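Local coordinates for Ent-copalyl diphosphate synthase (Streptomyces platensis, PDB 5BP8), which is a largely helical bacterial enzyme of the terpene cyclase type, with a region resembling the squalene-hopene cyclase C-terminal domain, at residues I500-V504 against T505-A509. Numbering follows the deposited sequence. Where two conformers were deposited one is given.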
ATOM      1  N   ILE A 500       1.977  -6.182  -2.182  1.00 17.26           N
ATOM      2  CA  ILE A 500       0.988  -5.616  -1.241  1.00 17.23           C
ATOM      3  C   ILE A 500       1.679  -5.419   0.113  1.00 18.49           C
ATOM      4  O   ILE A 500       2.496  -6.257   0.542  1.00 17.99           O
ATOM      5  CB  ILE A 500      -0.302  -6.448  -1.096  1.00 17.74           C
ATOM      6  CG1 ILE A 500      -0.049  -7.967  -0.975  1.00 17.88           C
ATOM      7  CG2 ILE A 500      -1.204  -6.185  -2.289  1.00 18.74           C
ATOM      8  CD1 ILE A 500      -1.320  -8.809  -0.971  1.00 18.64           C
ATOM      9  N   TYR A 501       1.419  -4.270   0.737  1.00 16.85           N
ATOM     10  CA  TYR A 501       2.113  -3.838   1.927  1.00 16.77           C
ATOM     11  C   TYR A 501       1.209  -3.596   3.103  1.00 16.59           C
ATOM     12  O   TYR A 501      -0.002  -3.379   2.931  1.00 15.50           O
ATOM     13  CB  TYR A 501       2.929  -2.569   1.638  1.00 16.77           C
ATOM     14  CG  TYR A 501       2.153  -1.286   1.433  1.00 16.24           C
ATOM     15  CD1 TYR A 501       1.739  -0.878   0.154  1.00 16.06           C
ATOM     16  CD2 TYR A 501       1.878  -0.438   2.511  1.00 17.22           C
ATOM     17  CE1 TYR A 501       1.032   0.288  -0.021  1.00 17.28           C
ATOM     18  CE2 TYR A 501       1.189   0.744   2.329  1.00 17.68           C
ATOM     19  CZ  TYR A 501       0.791   1.117   1.065  1.00 17.96           C
ATOM     20  OH  TYR A 501       0.094   2.308   0.902  1.00 21.24           O
ATOM     21  N   ALA A 502       1.810  -3.662   4.287  1.00 16.19           N
ATOM     22  CA  ALA A 502       1.113  -3.473   5.560  1.00 17.10           C
ATOM     23  C   ALA A 502       1.576  -2.200   6.263  1.00 16.58           C
ATOM     24  O   ALA A 502       2.719  -2.135   6.791  1.00 16.56           O
ATOM     25  CB  ALA A 502       1.327  -4.664   6.492  1.00 18.11           C
ATOM     26  N   PRO A 503       0.702  -1.193   6.288  1.00 16.27           N
ATOM     27  CA  PRO A 503       0.975   0.001   7.101  1.00 17.02           C
ATOM     28  C   PRO A 503       0.541  -0.282   8.544  1.00 17.73           C
ATOM     29  O   PRO A 503      -0.650  -0.114   8.928  1.00 17.53           O
ATOM     30  CB  PRO A 503       0.153   1.057   6.424  1.00 17.08           C
ATOM     31  CG  PRO A 503      -1.088   0.315   5.969  1.00 16.79           C
ATOM     32  CD  PRO A 503      -0.603  -1.094   5.621  1.00 17.24           C
ATOM     33  N   VAL A 504       1.504  -0.741   9.329  1.00 17.53           N
ATOM     34  CA  VAL A 504       1.224  -1.395  10.603  1.00 18.94           C
ATOM     35  C   VAL A 504       0.562  -0.432  11.610  1.00 18.88           C
ATOM     36  O   VAL A 504      -0.355  -0.804  12.317  1.00 18.89           O
ATOM     37  CB  VAL A 504       2.522  -2.009  11.194  1.00 19.53           C
ATOM     38  CG1 VAL A 504       2.314  -2.489  12.627  1.00 20.07           C
ATOM     39  CG2 VAL A 504       3.049  -3.137  10.290  1.00 20.51           C
ATOM     40  N   THR A 505       1.016   0.808  11.643  1.00 18.47           N
ATOM     41  CA  THR A 505       0.497   1.758  12.632  1.00 18.73           C
ATOM     42  C   THR A 505      -0.921   2.152  12.231  1.00 18.68           C
ATOM     43  O   THR A 505      -1.809   2.295  13.077  1.00 19.36           O
ATOM     44  CB  THR A 505       1.403   2.970  12.733  1.00 19.61           C
ATOM     45  OG1 THR A 505       2.732   2.530  13.093  1.00 20.49           O
ATOM     46  CG2 THR A 505       0.877   3.964  13.767  1.00 20.64           C
ATOM     47  N   VAL A 506      -1.131   2.284  10.929  1.00 18.40           N
ATOM     48  CA  VAL A 506      -2.482   2.479  10.384  1.00 18.73           C
ATOM     49  C   VAL A 506      -3.441   1.378  10.840  1.00 19.12           C
ATOM     50  O   VAL A 506      -4.579   1.636  11.266  1.00 19.53           O
ATOM     51  CB  VAL A 506      -2.428   2.638   8.842  1.00 18.59           C
ATOM     52  CG1 VAL A 506      -3.816   2.550   8.223  1.00 19.71           C
ATOM     53  CG2 VAL A 506      -1.809   3.973   8.470  1.00 19.37           C
ATOM     54  N   ILE A 507      -2.991   0.138  10.761  1.00 18.60           N
ATOM     55  CA  ILE A 507      -3.827  -0.973  11.175  1.00 18.68           C
ATOM     56  C   ILE A 507      -4.082  -0.940  12.697  1.00 19.08           C
ATOM     57  O   ILE A 507      -5.209  -1.151  13.131  1.00 19.06           O
ATOM     58  CB  ILE A 507      -3.205  -2.312  10.732  1.00 17.58           C
ATOM     59  CG1 ILE A 507      -3.152  -2.389   9.200  1.00 17.74           C
ATOM     60  CG2 ILE A 507      -4.009  -3.493  11.269  1.00 17.55           C
ATOM     61  CD1 ILE A 507      -2.256  -3.520   8.687  1.00 17.82           C
ATOM     62  N   ARG A 508      -3.049  -0.652  13.476  1.00 20.12           N
ATOM     63  CA  ARG A 508      -3.177  -0.554  14.926  0.60 21.86           C
ATOM     64  C   ARG A 508      -4.215   0.509  15.289  1.00 22.03           C
ATOM     65  O   ARG A 508      -4.994   0.323  16.235  1.00 23.03           O
ATOM     66  CB  ARG A 508      -1.832  -0.268  15.603  0.60 23.67           C
ATOM     67  CG  ARG A 508      -0.847  -1.433  15.477  0.60 25.25           C
ATOM     68  CD  ARG A 508       0.458  -1.245  16.232  0.60 28.08           C
ATOM     69  NE  ARG A 508       0.291  -1.620  17.629  0.60 31.68           N
ATOM     70  CZ  ARG A 508       1.259  -2.037  18.451  0.60 33.54           C
ATOM     71  NH1 ARG A 508       2.532  -2.174  18.052  0.60 33.55           N
ATOM     72  NH2 ARG A 508       0.937  -2.333  19.705  0.60 35.97           N
ATOM     73  N   ALA A 509      -4.242   1.609  14.533  1.00 20.92           N
ATOM     74  CA  ALA A 509      -5.199   2.685  14.818  1.00 21.82           C
ATOM     75  C   ALA A 509      -6.618   2.251  14.495  1.00 21.82           C
ATOM     76  O   ALA A 509      -7.560   2.569  15.219  1.00 21.82           O
ATOM     77  CB  ALA A 509      -4.825   3.961  14.082  1.00 21.32           C
TER
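Pro503 meets Val506 and Ile507 where the chain passes from the short strand 500-501 into the helix 504-518. Pro503 is the N-cap residue of that helix. Its ring lies obliquely across Val506, with both CB and CG of the proline 3.9 Å from Val506 CB. The two methyls of Val506 spread along the CB-CG bond of the ring. CG2 lies nearer Pro503 CB, and CG1 reaches Pro503 CG at 4.2 Å.

Ile507 meets the ring at its CD corner. Its CG1 sits beside the backbone N (chi1 -64°), which turns the chain back toward the start of the helix. CG1 thus lies 3.4 Å from Pro503 O, and the CD1 methyl ends 4.2 Å from Pro503 CD. Ala502 CB adds a looser contact with the same methyl.

The backbone ties the turn together. Ile507 N donates to Pro503 O at 3.0 Å, in the carbonyl plane. Arg508 N donates to Val504 O at 2.9 Å with a nearly straight N-H (162°); the donor lies 20° out of the plane of the Val504 carbonyl. Arg508 CG passes 3.3 Å from Val504 O.

Outside the turn, Phe262 of helix 260-274 touches Pro503, while Thr449 and Glu450 of helix 449-461 meet Ile507. Strand 500-501 pairs with 495-496, and most of the touching residues are buried. Helix 504-518 is one of many in a mainly helical build, consistent with the squalene-hopene cyclase family. Proline has no N-H to donate, but its carbonyl opens the helical bonding, and aliphatic groups border that bonded oxygen. The first turn is thus held by backbone bonds and by apolar contact together.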